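Local atomic coordinates of phosphoheptose isomerase (Neisseria gonorrhoeae, PDB entry 5I01), a protein that catalyses, with one zinc ion per subunit, the isomerization of sedoheptulose 7-phosphate to D-glycero-D-manno-heptose 7-phosphate, the first step of heptose biosynthesis in Neisseria gonorrhoeae. Residues A[92-95]-A[96-100]; A[103-106]-A[107-111]; A[129-132]-A[133-137]; A[153-156]-A[157-160]; A[178-181]-A[182-185]. The protein carries 1 engineered substitution. One frame throughout, in Å; residues are numbered along the deposited sequence.

Contact 1. Residues A[92-95]-A[96-100]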
loop_
_atom_site.group_PDB
_atom_site.type_symbol
_atom_site.label_atom_id
_atom_site.label_comp_id
_atom_site.label_asym_id
_atom_site.label_seq_id
_atom_site.Cartn_x
_atom_site.Cartn_y
_atom_site.Cartn_z
ATOM N N THR A 92 8.101 0.815 6.809
ATOM C CA THR A 92 9.541 0.905 6.529
ATOM C C THR A 92 10.294 1.828 7.487
ATOM O O THR A 92 11.451 1.575 7.799
ATOM C CB THR A 92 9.858 1.281 5.058
ATOM O OG1 THR A 92 9.290 2.559 4.720
ATOM C CG2 THR A 92 9.336 0.194 4.098
ATOM N N ALA A 93 9.647 2.880 7.964
ATOM C CA ALA A 93 10.288 3.776 8.926
ATOM C C ALA A 93 10.541 3.054 10.234
ATOM O O ALA A 93 11.629 3.117 10.774
ATOM C CB ALA A 93 9.434 5.017 9.175
ATOM N N ILE A 94 9.522 2.358 10.731
ATOM C CA ILE A 94 9.584 1.720 12.047
ATOM C C ILE A 94 10.495 0.499 11.987
ATOM O O ILE A 94 11.312 0.298 12.883
ATOM C CB ILE A 94 8.177 1.356 12.570
ATOM C CG1 ILE A 94 7.350 2.632 12.780
ATOM C CG2 ILE A 94 8.270 0.552 13.865
ATOM C CD1 ILE A 94 5.856 2.395 12.861
ATOM N N GLY A 95 10.365 -0.293 10.921
ATOM C CA GLY A 95 11.257 -1.434 10.681
ATOM C C GLY A 95 12.729 -1.056 10.638
ATOM O O GLY A 95 13.558 -1.675 11.300
ATOM N N ASN A 96 13.044 -0.026 9.863
ATOM C CA ASN A 96 14.414 0.473 9.755
ATOM C C ASN A 96 14.894 1.072 11.077
ATOM O O ASN A 96 15.942 0.698 11.568
ATOM C CB ASN A 96 14.526 1.525 8.634
ATOM C CG ASN A 96 15.967 1.924 8.340
ATOM O OD1 ASN A 96 16.812 1.069 8.078
ATOM N ND2 ASN A 96 16.250 3.224 8.370
ATOM N N ASP A 97 14.115 1.985 11.648
ATOM C CA ASP A 97 14.566 2.769 12.795
ATOM C C ASP A 97 14.514 1.947 14.081
ATOM O O ASP A 97 15.546 1.693 14.697
ATOM C CB ASP A 97 13.763 4.079 12.930
ATOM C CG ASP A 97 13.881 4.993 11.685
ATOM O OD1 ASP A 97 14.662 4.670 10.757
ATOM O OD2 ASP A 97 13.170 6.025 11.625
ATOM N N TYR A 98 13.327 1.498 14.462
ATOM C CA TYR A 98 13.165 0.774 15.720
ATOM C C TYR A 98 13.408 -0.734 15.577
ATOM O O TYR A 98 14.154 -1.321 16.365
ATOM C CB TYR A 98 11.796 1.085 16.332
ATOM C CG TYR A 98 11.640 2.557 16.634
ATOM C CD1 TYR A 98 12.259 3.124 17.747
ATOM C CD2 TYR A 98 10.906 3.399 15.788
ATOM C CE1 TYR A 98 12.140 4.483 18.022
ATOM C CE2 TYR A 98 10.781 4.762 16.055
ATOM C CZ TYR A 98 11.399 5.299 17.173
ATOM O OH TYR A 98 11.281 6.640 17.461
ATOM N N GLY A 99 12.802 -1.350 14.567
ATOM C CA GLY A 99 12.877 -2.797 14.368
ATOM C C GLY A 99 11.528 -3.340 13.978
ATOM O O GLY A 99 10.492 -2.772 14.334
ATOM N N PHE A 100 11.534 -4.449 13.254
ATOM C CA PHE A 100 10.308 -4.979 12.653
ATOM C C PHE A 100 9.219 -5.382 13.661
ATOM O O PHE A 100 8.036 -5.333 13.336
ATOM C CB PHE A 100 10.616 -6.149 11.712
ATOM C CG PHE A 100 9.433 -6.574 10.880
ATOM C CD1 PHE A 100 8.914 -5.729 9.899
ATOM C CD2 PHE A 100 8.816 -7.798 11.096
ATOM C CE1 PHE A 100 7.811 -6.106 9.142
ATOM C CE2 PHE A 100 7.718 -8.182 10.339
ATOM C CZ PHE A 100 7.220 -7.335 9.360
#
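Ile94 and Tyr98 meet one helical turn apart, the isoleucine offering its CG2 methyl to the ring atom CD2 of the tyrosine at 4.3 Å. With CG placed beside its own backbone N (chi1 -61°), Tyr98 brings its ring edge to the carbonyl oxygen of Ile94, which lies near the ring plane. That oxygen also takes two backbone N-H groups: the bond from Tyr98 N is weak and bent, whereas Gly99 N reaches Ile94 O at 2.8 Å, almost straight and in the carbonyl plane. The i+5 bond from Gly99 N belongs to the way the chain leaves helix 88-97, and Gly99 departs from helical geometry with positive phi, at backbone angles that call for glycine. Gly99 CA then makes a CH...O contact with Gly95 O at 3.3 Å. On another side of the turn Asn96 and Asp97, predicted substrate-binding residues of this SIS-family isomerase, lie next to each other. Asn96 ND2 gives Asp97 OD1 a weak bond of 3.2 Å. Ala93 O lies 3.4 Å from both Asp97 OD1 and Asp97 OD2, with no hydrogen bond because all three are acceptors. Outside the turn, the Tyr98 ring receives Lys106 in a cation-pi contact; at its beginning Thr92 OG1 bonds to Thr88 O and to Gly55 N of the second subunit.

Contact 2. Residues A[103-106]-A[107-111]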
loop_
_atom_site.group_PDB
_atom_site.type_symbol
_atom_site.label_atom_id
_atom_site.label_comp_id
_atom_site.label_asym_id
_atom_site.label_seq_id
_atom_site.Cartn_x
_atom_site.Cartn_y
_atom_site.Cartn_z
ATOM N N VAL A 103 6.361 -2.647 14.347
ATOM C CA VAL A 103 5.628 -2.026 13.233
ATOM C C VAL A 103 4.126 -1.890 13.453
ATOM O O VAL A 103 3.526 -0.961 12.932
ATOM C CB VAL A 103 5.898 -2.676 11.849
ATOM C CG1 VAL A 103 7.362 -2.497 11.452
ATOM C CG2 VAL A 103 5.443 -4.133 11.791
ATOM N N PHE A 104 3.528 -2.805 14.211
ATOM C CA PHE A 104 2.091 -2.733 14.547
ATOM C C PHE A 104 1.844 -2.085 15.917
ATOM O O PHE A 104 0.939 -1.253 16.065
ATOM C CB PHE A 104 1.448 -4.129 14.503
ATOM C CG PHE A 104 1.602 -4.842 13.174
ATOM C CD1 PHE A 104 1.479 -4.158 11.961
ATOM C CD2 PHE A 104 1.841 -6.210 13.133
ATOM C CE1 PHE A 104 1.617 -4.823 10.756
ATOM C CE2 PHE A 104 1.975 -6.880 11.926
ATOM C CZ PHE A 104 1.860 -6.190 10.740
ATOM N N SER A 105 2.649 -2.450 16.906
ATOM C CA SER A 105 2.532 -1.874 18.249
ATOM C C SER A 105 2.669 -0.341 18.309
ATOM O O SER A 105 2.064 0.278 19.165
ATOM C CB SER A 105 3.543 -2.522 19.205
ATOM O OG SER A 105 4.837 -1.979 19.015
ATOM N N LYS A 106 3.451 0.272 17.418
ATOM C CA LYS A 106 3.576 1.741 17.391
ATOM C C LYS A 106 2.346 2.436 16.803
ATOM O O LYS A 106 1.942 3.505 17.268
ATOM C CB LYS A 106 4.842 2.177 16.646
ATOM C CG LYS A 106 6.127 1.911 17.424
ATOM C CD LYS A 106 7.306 2.705 16.894
ATOM C CE LYS A 106 7.267 4.173 17.323
ATOM N NZ LYS A 106 7.489 4.363 18.786
ATOM N N GLN A 107 1.753 1.833 15.780
ATOM C CA GLN A 107 0.507 2.352 15.210
ATOM C C GLN A 107 -0.686 2.206 16.169
ATOM O O GLN A 107 -1.601 3.035 16.152
ATOM C CB GLN A 107 0.208 1.682 13.873
ATOM C CG GLN A 107 1.229 2.003 12.796
ATOM C CD GLN A 107 0.892 1.328 11.488
ATOM O OE1 GLN A 107 -0.018 1.758 10.762
ATOM N NE2 GLN A 107 1.609 0.251 11.180
ATOM N N VAL A 108 -0.670 1.159 16.994
ATOM C CA VAL A 108 -1.702 0.959 18.024
ATOM C C VAL A 108 -1.588 2.065 19.071
ATOM O O VAL A 108 -2.596 2.652 19.443
ATOM C CB VAL A 108 -1.616 -0.438 18.685
ATOM C CG1 VAL A 108 -2.579 -0.553 19.857
ATOM C CG2 VAL A 108 -1.919 -1.537 17.667
ATOM N N ARG A 109 -0.365 2.355 19.520
ATOM C CA ARG A 109 -0.116 3.498 20.417
ATOM C C ARG A 109 -0.501 4.858 19.805
ATOM O O ARG A 109 -0.959 5.728 20.526
ATOM C CB ARG A 109 1.339 3.524 20.925
ATOM C CG ARG A 109 1.598 2.592 22.107
ATOM C CD ARG A 109 2.927 2.873 22.801
ATOM N NE ARG A 109 4.075 2.402 22.017
ATOM C CZ ARG A 109 4.499 1.129 21.924
ATOM N NH1 ARG A 109 3.878 0.131 22.569
ATOM N NH2 ARG A 109 5.565 0.842 21.166
ATOM N N ALA A 110 -0.333 5.036 18.496
ATOM C CA ALA A 110 -0.814 6.245 17.805
ATOM C C ALA A 110 -2.343 6.344 17.767
ATOM O O ALA A 110 -2.922 7.308 18.273
ATOM C CB ALA A 110 -0.271 6.300 16.388
ATOM N N LEU A 111 -2.981 5.339 17.167
ATOM C CA LEU A 111 -4.411 5.394 16.833
ATOM C C LEU A 111 -5.365 4.903 17.921
ATOM O O LEU A 111 -6.476 5.402 18.018
ATOM C CB LEU A 111 -4.676 4.599 15.550
ATOM C CG LEU A 111 -3.861 5.014 14.319
ATOM C CD1 LEU A 111 -4.271 4.183 13.118
ATOM C CD2 LEU A 111 -4.018 6.496 14.006
#
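Gln107 turns CG to the side of its own backbone N (chi1 -65°) and then runs extended through chi2, which carries its amide back along the chain to the carbonyl of Val103, four residues earlier. This is a side-chain-to-backbone bond near the N-terminal end of helix 105-111 in the SIS domain, where the chain enters from the turn after helix 88-97. Gln107 NE2 reaches Val103 O at 2.9 Å with an N-H...O angle of 169°, and the acceptor lies close to the amide plane. The same nitrogen also bonds to Leu84 O, so two carbonyls fix the amide's rotation. NE2 stands at the edge of the Phe104 ring, near the ring plane, while Val103 CG2 lies over one face of that ring, 3.9 Å above its plane.

The first turns of the helix are held by backbone bonds, Val108 N to Phe104 O at 3.0 Å and Ala110 N to Lys106 O at a similar length. On the outer side Lys106 and Arg109 run across one another at a slant, and Lys106 NZ stays 4.7 Å from Arg109 NH2. Glu78 of the third subunit forms salt bridges with both, at Lys106 NZ and Arg109 NE, which probably offsets the like charges at this subunit interface. A bend at chi3 folds the arginine back over its own helix, so that Ser105 O lies 3.8 Å above the plane of the guanidinium, over its centre.

Contact 3. Residues A[129-132]-A[133-137]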
loop_
_atom_site.group_PDB
_atom_site.type_symbol
_atom_site.label_atom_id
_atom_site.label_comp_id
_atom_site.label_asym_id
_atom_site.label_seq_id
_atom_site.Cartn_x
_atom_site.Cartn_y
_atom_site.Cartn_z
ATOM N N ASN A 129 5.658 -9.366 15.868
ATOM C CA ASN A 129 5.011 -8.039 15.748
ATOM C C ASN A 129 3.529 -8.012 16.131
ATOM O O ASN A 129 3.056 -6.991 16.637
ATOM C CB ASN A 129 5.245 -7.362 14.389
ATOM C CG ASN A 129 4.804 -8.196 13.210
ATOM O OD1 ASN A 129 4.186 -9.250 13.359
ATOM N ND2 ASN A 129 5.138 -7.723 12.015
ATOM N N VAL A 130 2.824 -9.122 15.932
ATOM C CA VAL A 130 1.429 -9.249 16.396
ATOM C C VAL A 130 1.338 -9.397 17.924
ATOM O O VAL A 130 0.429 -8.847 18.535
ATOM C CB VAL A 130 0.683 -10.412 15.716
ATOM C CG1 VAL A 130 -0.787 -10.430 16.156
ATOM C CG2 VAL A 130 0.804 -10.301 14.199
ATOM N N ILE A 131 2.281 -10.128 18.529
ATOM C CA ILE A 131 2.414 -10.201 20.006
ATOM C C ILE A 131 2.629 -8.813 20.633
ATOM O O ILE A 131 1.911 -8.433 21.571
ATOM C CB ILE A 131 3.577 -11.143 20.443
ATOM C CG1 ILE A 131 3.239 -12.618 20.125
ATOM C CG2 ILE A 131 3.924 -10.961 21.930
ATOM C CD1 ILE A 131 4.443 -13.547 20.159
ATOM N N GLU A 132 3.613 -8.067 20.130
ATOM C CA GLU A 132 3.871 -6.712 20.643
ATOM C C GLU A 132 2.643 -5.795 20.489
ATOM O O GLU A 132 2.385 -4.954 21.362
ATOM C CB GLU A 132 5.125 -6.088 20.000
ATOM C CG GLU A 132 6.443 -6.517 20.641
ATOM C CD GLU A 132 6.748 -5.778 21.951
ATOM O OE1 GLU A 132 6.901 -4.529 21.937
ATOM O OE2 GLU A 132 6.853 -6.442 23.006
ATOM N N ALA A 133 1.888 -5.976 19.399
ATOM C CA ALA A 133 0.620 -5.251 19.192
ATOM C C ALA A 133 -0.447 -5.578 20.247
ATOM O O ALA A 133 -1.180 -4.690 20.672
ATOM C CB ALA A 133 0.069 -5.511 17.797
ATOM N N VAL A 134 -0.534 -6.848 20.649
ATOM C CA VAL A 134 -1.447 -7.284 21.718
ATOM C C VAL A 134 -1.119 -6.593 23.056
ATOM O O VAL A 134 -2.023 -6.101 23.755
ATOM C CB VAL A 134 -1.442 -8.827 21.871
ATOM C CG1 VAL A 134 -2.199 -9.276 23.120
ATOM C CG2 VAL A 134 -2.050 -9.481 20.635
ATOM N N LYS A 135 0.168 -6.546 23.406
ATOM C CA LYS A 135 0.601 -5.804 24.596
ATOM C C LYS A 135 0.110 -4.357 24.555
ATOM O O LYS A 135 -0.565 -3.904 25.485
ATOM C CB LYS A 135 2.124 -5.857 24.772
ATOM C CG LYS A 135 2.610 -7.171 25.367
ATOM C CD LYS A 135 4.102 -7.387 25.143
ATOM C CE LYS A 135 4.564 -8.752 25.635
ATOM N NZ LYS A 135 5.792 -9.193 24.924
ATOM N N ALA A 136 0.408 -3.652 23.466
ATOM C CA ALA A 136 0.021 -2.245 23.335
ATOM C C ALA A 136 -1.484 -2.038 23.431
ATOM O O ALA A 136 -1.927 -1.059 24.026
ATOM C CB ALA A 136 0.537 -1.670 22.034
ATOM N N ALA A 137 -2.252 -2.956 22.842
ATOM C CA ALA A 137 -3.707 -2.937 22.936
ATOM C C ALA A 137 -4.173 -3.137 24.384
ATOM O O ALA A 137 -5.110 -2.461 24.841
ATOM C CB ALA A 137 -4.311 -4.001 22.037
#
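Val134 and Ala133 both close on the carbonyl oxygen of Val130 on the buried side of helix 128-139, whereas Glu132 and Lys135 meet on its more open side. In the close part, Val134 CG2 comes to 3.3 Å from Val130 O, and Ala133 CB rests 3.4 Å from the same oxygen. Val134 sets CG1 anti to its backbone N (chi1 170°), leaving CG2 as the branch that faces back along the helix. The backbone bonds of this turn are regular: Val134 N to Val130 O is 3.1 Å, and Ala136 N to Glu132 O is nearly straight.

The solvent side is held more lightly. Lys135, exposed to solvent, stretches out fully beyond CG and lies alongside Ile131, pointing the same way, with NZ 3.9 Å from Ile131 CG2. Glu132 instead folds at chi2 (-79°), which swings its carboxylate toward the lysine and lays the two chains at an angle. The resulting salt bridge, Glu132 OE2 to Lys135 NZ, is long at 3.5 Å, and OE2 lies about as near the lysine methylene CD.

At the N-terminal end, Asn129 OD1 bonds to ND2 of Asn54, a residue predicted to bind substrate. Helix 128-139 forms the crossover of the beta-alpha-beta unit between strands 117-122 and 143-149; Ala133 and Ala137 face Leu118 of the first strand, Ala136 meets helix 105-111, and another flank packs on helix 153-158.

Contact 4. Residues A[153-156]-A[157-160]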
loop_
_atom_site.group_PDB
_atom_site.type_symbol
_atom_site.label_atom_id
_atom_site.label_comp_id
_atom_site.label_asym_id
_atom_site.label_seq_id
_atom_site.Cartn_x
_atom_site.Cartn_y
_atom_site.Cartn_z
ATOM N N GLY A 153 -0.416 -20.705 19.705
ATOM C CA GLY A 153 0.876 -20.081 20.005
ATOM C C GLY A 153 0.921 -19.238 21.266
ATOM O O GLY A 153 0.106 -19.414 22.171
ATOM N N LYS A 154 1.874 -18.313 21.313
ATOM C CA LYS A 154 2.000 -17.405 22.452
ATOM C C LYS A 154 0.800 -16.459 22.577
ATOM O O LYS A 154 0.429 -16.079 23.689
ATOM C CB LYS A 154 3.276 -16.581 22.348
ATOM C CG LYS A 154 4.547 -17.413 22.253
ATOM C CD LYS A 154 5.716 -16.725 22.950
ATOM C CE LYS A 154 7.035 -17.418 22.664
ATOM N NZ LYS A 154 7.410 -17.306 21.229
ATOM N N ILE A 155 0.197 -16.096 21.440
ATOM C CA ILE A 155 -0.968 -15.188 21.407
ATOM C C ILE A 155 -2.184 -15.737 22.173
ATOM O O ILE A 155 -2.770 -15.014 22.977
ATOM C CB ILE A 155 -1.337 -14.768 19.956
ATOM C CG1 ILE A 155 -0.242 -13.852 19.392
ATOM C CG2 ILE A 155 -2.682 -14.042 19.918
ATOM C CD1 ILE A 155 -0.263 -13.678 17.885
ATOM N N ALA A 156 -2.536 -17.004 21.945
ATOM C CA ALA A 156 -3.636 -17.656 22.677
ATOM C C ALA A 156 -3.385 -17.673 24.183
ATOM O O ALA A 156 -4.296 -17.387 24.969
ATOM C CB ALA A 156 -3.865 -19.071 22.171
ATOM N N ALA A 157 -2.147 -17.991 24.570
ATOM C CA ALA A 157 -1.718 -17.943 25.981
ATOM C C ALA A 157 -1.874 -16.558 26.621
ATOM O O ALA A 157 -2.147 -16.460 27.807
ATOM C CB ALA A 157 -0.271 -18.421 26.121
ATOM N N MET A 158 -1.737 -15.509 25.815
ATOM C CA MET A 158 -1.641 -14.118 26.275
ATOM C C MET A 158 -2.980 -13.404 26.528
ATOM O O MET A 158 -2.983 -12.331 27.119
ATOM C CB MET A 158 -0.837 -13.338 25.219
ATOM C CG MET A 158 -0.116 -12.074 25.662
ATOM S SD MET A 158 0.669 -11.159 24.296
ATOM C CE MET A 158 0.974 -12.435 23.082
ATOM N N LEU A 159 -4.105 -13.983 26.116
ATOM C CA LEU A 159 -5.401 -13.262 26.127
ATOM C C LEU A 159 -6.107 -13.151 27.499
ATOM O O LEU A 159 -6.148 -14.105 28.271
ATOM C CB LEU A 159 -6.376 -13.911 25.138
ATOM C CG LEU A 159 -5.928 -14.132 23.684
ATOM C CD1 LEU A 159 -7.105 -14.624 22.857
ATOM C CD2 LEU A 159 -5.322 -12.880 23.062
ATOM N N LYS A 160 -6.694 -11.986 27.768
ATOM C CA LYS A 160 -7.569 -11.796 28.930
ATOM C C LYS A 160 -8.941 -12.462 28.717
ATOM O O LYS A 160 -9.293 -12.837 27.597
ATOM C CB LYS A 160 -7.801 -10.303 29.200
ATOM C CG LYS A 160 -6.560 -9.452 29.433
ATOM C CD LYS A 160 -6.992 -8.046 29.841
ATOM C CE LYS A 160 -5.851 -7.032 29.891
ATOM N NZ LYS A 160 -4.644 -7.519 30.620
#
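Met158 N is shared by two carbonyls of the preceding turn. Its bond to Ile155 O, 3.1 Å long with an N-H...O angle of 138°, is the sounder one; the other, to Lys154 O, is weak and sharply bent. The donor stands well above the Ile155 carbonyl plane, 69° out of it, as happens when a helix tightens to an i+3 pairing at its last turn. Leu159 then leaves the helix, and its side chain closes on the same carbonyl oxygen: CD2 lies 3.3 Å from Ile155 O, and this methyl also touches Ile155 CG2 at 4.3 Å.

Short helix 153-158 is the crossover of a beta-alpha-beta unit joining strands 143-149 and 164-168 of the parallel sheet. Met158 starts with CG anti to its backbone N (chi1 -156°), runs extended through chi2 and turns at chi3, so the terminal methyl doubles back across Ile155. There CE approaches Ile155 CG1 at 4.1 Å, the two chains meeting at a slant, and CE is also 3.7 Å from Lys154 O. Ile155 is the buried residue of the turn, packed on Val130 of helix 128-139 and on Ala146 and Thr148 of strand 143-149, while Ala156 and Leu159 face Leu165. Met158 continues the same interface onto Ile131 and Val134. The first turn is fixed from beside it: Asn126 OD1 accepts from Lys154 N, and Asp151 OD1 from Gly153 N, whose residue has a positive phi that favours glycine.

Contact 5. Residues A[178-181]-A[182-185]. With ZN (zinc ion), chain E.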
loop_
_atom_site.group_PDB
_atom_site.type_symbol
_atom_site.label_atom_id
_atom_site.label_comp_id
_atom_site.label_asym_id
_atom_site.label_seq_id
_atom_site.Cartn_x
_atom_site.Cartn_y
_atom_site.Cartn_z
ATOM N N GLU A 178 -7.338 -19.666 4.667
ATOM C CA GLU A 178 -8.629 -19.876 3.998
ATOM C C GLU A 178 -9.808 -19.898 4.969
ATOM O O GLU A 178 -10.882 -19.395 4.636
ATOM C CB GLU A 178 -8.603 -21.164 3.190
ATOM C CG GLU A 178 -7.666 -21.095 1.993
ATOM C CD GLU A 178 -7.229 -22.460 1.483
ATOM O OE1 GLU A 178 -7.846 -23.488 1.870
ATOM O OE2 GLU A 178 -6.251 -22.507 0.686
ATOM N N ASN A 179 -9.607 -20.495 6.147
ATOM C CA ASN A 179 -10.592 -20.440 7.237
ATOM C C ASN A 179 -10.695 -19.018 7.836
ATOM O O ASN A 179 -11.781 -18.575 8.202
ATOM C CB ASN A 179 -10.271 -21.468 8.345
ATOM C CG ASN A 179 -10.647 -22.881 7.959
ATOM O OD1 ASN A 179 -11.561 -23.479 8.532
ATOM N ND2 ASN A 179 -9.955 -23.423 6.972
ATOM N N HIS A 180 -9.574 -18.316 7.942
ATOM C CA HIS A 180 -9.583 -16.951 8.451
ATOM C C HIS A 180 -10.492 -16.015 7.642
ATOM O O HIS A 180 -11.238 -15.213 8.224
ATOM C CB HIS A 180 -8.161 -16.372 8.512
ATOM C CG HIS A 180 -7.355 -16.840 9.683
ATOM N ND1 HIS A 180 -6.007 -16.575 9.804
ATOM C CD2 HIS A 180 -7.701 -17.538 10.789
ATOM C CE1 HIS A 180 -5.559 -17.093 10.933
ATOM N NE2 HIS A 180 -6.567 -17.687 11.544
ATOM N N ILE A 181 -10.428 -16.110 6.315
ATOM C CA ILE A 181 -11.223 -15.222 5.466
ATOM C C ILE A 181 -12.713 -15.568 5.537
ATOM O O ILE A 181 -13.547 -14.672 5.498
ATOM C CB ILE A 181 -10.692 -15.138 4.003
ATOM C CG1 ILE A 181 -11.268 -13.916 3.296
ATOM C CG2 ILE A 181 -10.989 -16.389 3.190
ATOM C CD1 ILE A 181 -10.786 -12.606 3.899
ATOM N N LEU A 182 -13.034 -16.860 5.651
ATOM C CA LEU A 182 -14.394 -17.291 5.941
ATOM C C LEU A 182 -14.877 -16.654 7.250
ATOM O O LEU A 182 -15.957 -16.063 7.283
ATOM C CB LEU A 182 -14.490 -18.829 6.013
ATOM C CG LEU A 182 -15.783 -19.444 6.579
ATOM C CD1 LEU A 182 -17.000 -18.960 5.806
ATOM C CD2 LEU A 182 -15.724 -20.960 6.575
ATOM N N LEU A 183 -14.074 -16.785 8.310
ATOM C CA LEU A 183 -14.402 -16.211 9.622
ATOM C C LEU A 183 -14.680 -14.705 9.546
ATOM O O LEU A 183 -15.669 -14.229 10.092
ATOM C CB LEU A 183 -13.293 -16.492 10.652
ATOM C CG LEU A 183 -13.156 -17.930 11.158
ATOM C CD1 LEU A 183 -11.939 -18.072 12.055
ATOM C CD2 LEU A 183 -14.395 -18.365 11.914
ATOM N N ILE A 184 -13.814 -13.977 8.850
ATOM C CA ILE A 184 -13.998 -12.541 8.616
ATOM C C ILE A 184 -15.329 -12.239 7.942
ATOM O O ILE A 184 -16.044 -11.339 8.371
ATOM C CB ILE A 184 -12.818 -11.958 7.800
ATOM C CG1 ILE A 184 -11.612 -11.794 8.736
ATOM C CG2 ILE A 184 -13.184 -10.633 7.127
ATOM C CD1 ILE A 184 -10.295 -11.530 8.044
ATOM N N HIS A 185 -15.640 -12.984 6.884
ATOM C CA HIS A 185 -16.890 -12.810 6.139
ATOM C C HIS A 185 -18.116 -13.046 6.997
ATOM O O HIS A 185 -19.078 -12.293 6.912
ATOM C CB HIS A 185 -16.923 -13.711 4.898
ATOM C CG HIS A 185 -16.107 -13.185 3.763
ATOM N ND1 HIS A 185 -15.563 -13.996 2.792
ATOM C CD2 HIS A 185 -15.735 -11.921 3.449
ATOM C CE1 HIS A 185 -14.905 -13.251 1.920
ATOM N NE2 HIS A 185 -14.992 -11.987 2.297
HETATM ZN ZN ZN E . -14.695 -10.243 0.966
#
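His185 binds the zinc ion through NE2 at 2.2 Å, and its imidazole lies across the Ile181 side chain one turn earlier. Ile181 CG1 reaches His185 CE1 at 3.9 Å, while the carbonyl oxygen of Ile181 sits over one ring face, 3.4 Å from His185 CG. That oxygen also accepts the backbone bond from His185 N, 3.0 Å long. The ring takes its place because CG lies beside the backbone N (chi1 -78°), which draws the imidazole back toward the preceding turn; Ile181 puts CG1 anti to its own N (chi1 -163°) and thereby sends that branch up to the ring.

A second layer fixes the metal ligand. His185 ND1 bonds to Glu178 OE2 of the fourth subunit, and such a carboxylate would probably hold the ring's rotation and strengthen NE2 as a donor to the metal. In return, Glu178 of this chain bonds to His185 of the fourth subunit, with Arg175 and Ser17 holding its carboxylate.

Further round the helix the side chains turn to the protein core. Ile181 CD1 touches Ile184 CD1 at 4.3 Å, and Leu183 CD1 comes to the edge of the His180 ring, whose NE2 bonds to Thr148 O. Ile184 N bonds to His180 O at 2.9 Å, whereas Leu182 N reaches Glu178 O only weakly. His63 and Glu67 from helix 56-69 and Gln177 of the fourth subunit complete the zinc site, an intersubunit metal centre of the GmhA branch of the SIS family.

The first four contacts form a chain of touching helices, while contact 5 stands apart on the zinc side. Contacts 1 and 2 meet where Ile94 CG2 lies 3.7 Å from Val103 CA. Asn129 of contact 3 gathers the next junction, its ND2 lying 3.1 Å from Phe100 CE2 and 3.3 Å from Phe104 CE2, close to Asn54 of the predicted substrate site. Contacts 3 and 4 join through Ile131 CG2 and Met158 CE, 3.5 Å apart. Contact 5 remains about 9 Å from contact 4 between nearest atoms, and its centre is about 30 Å from that of contact 1, across the centre of the chain.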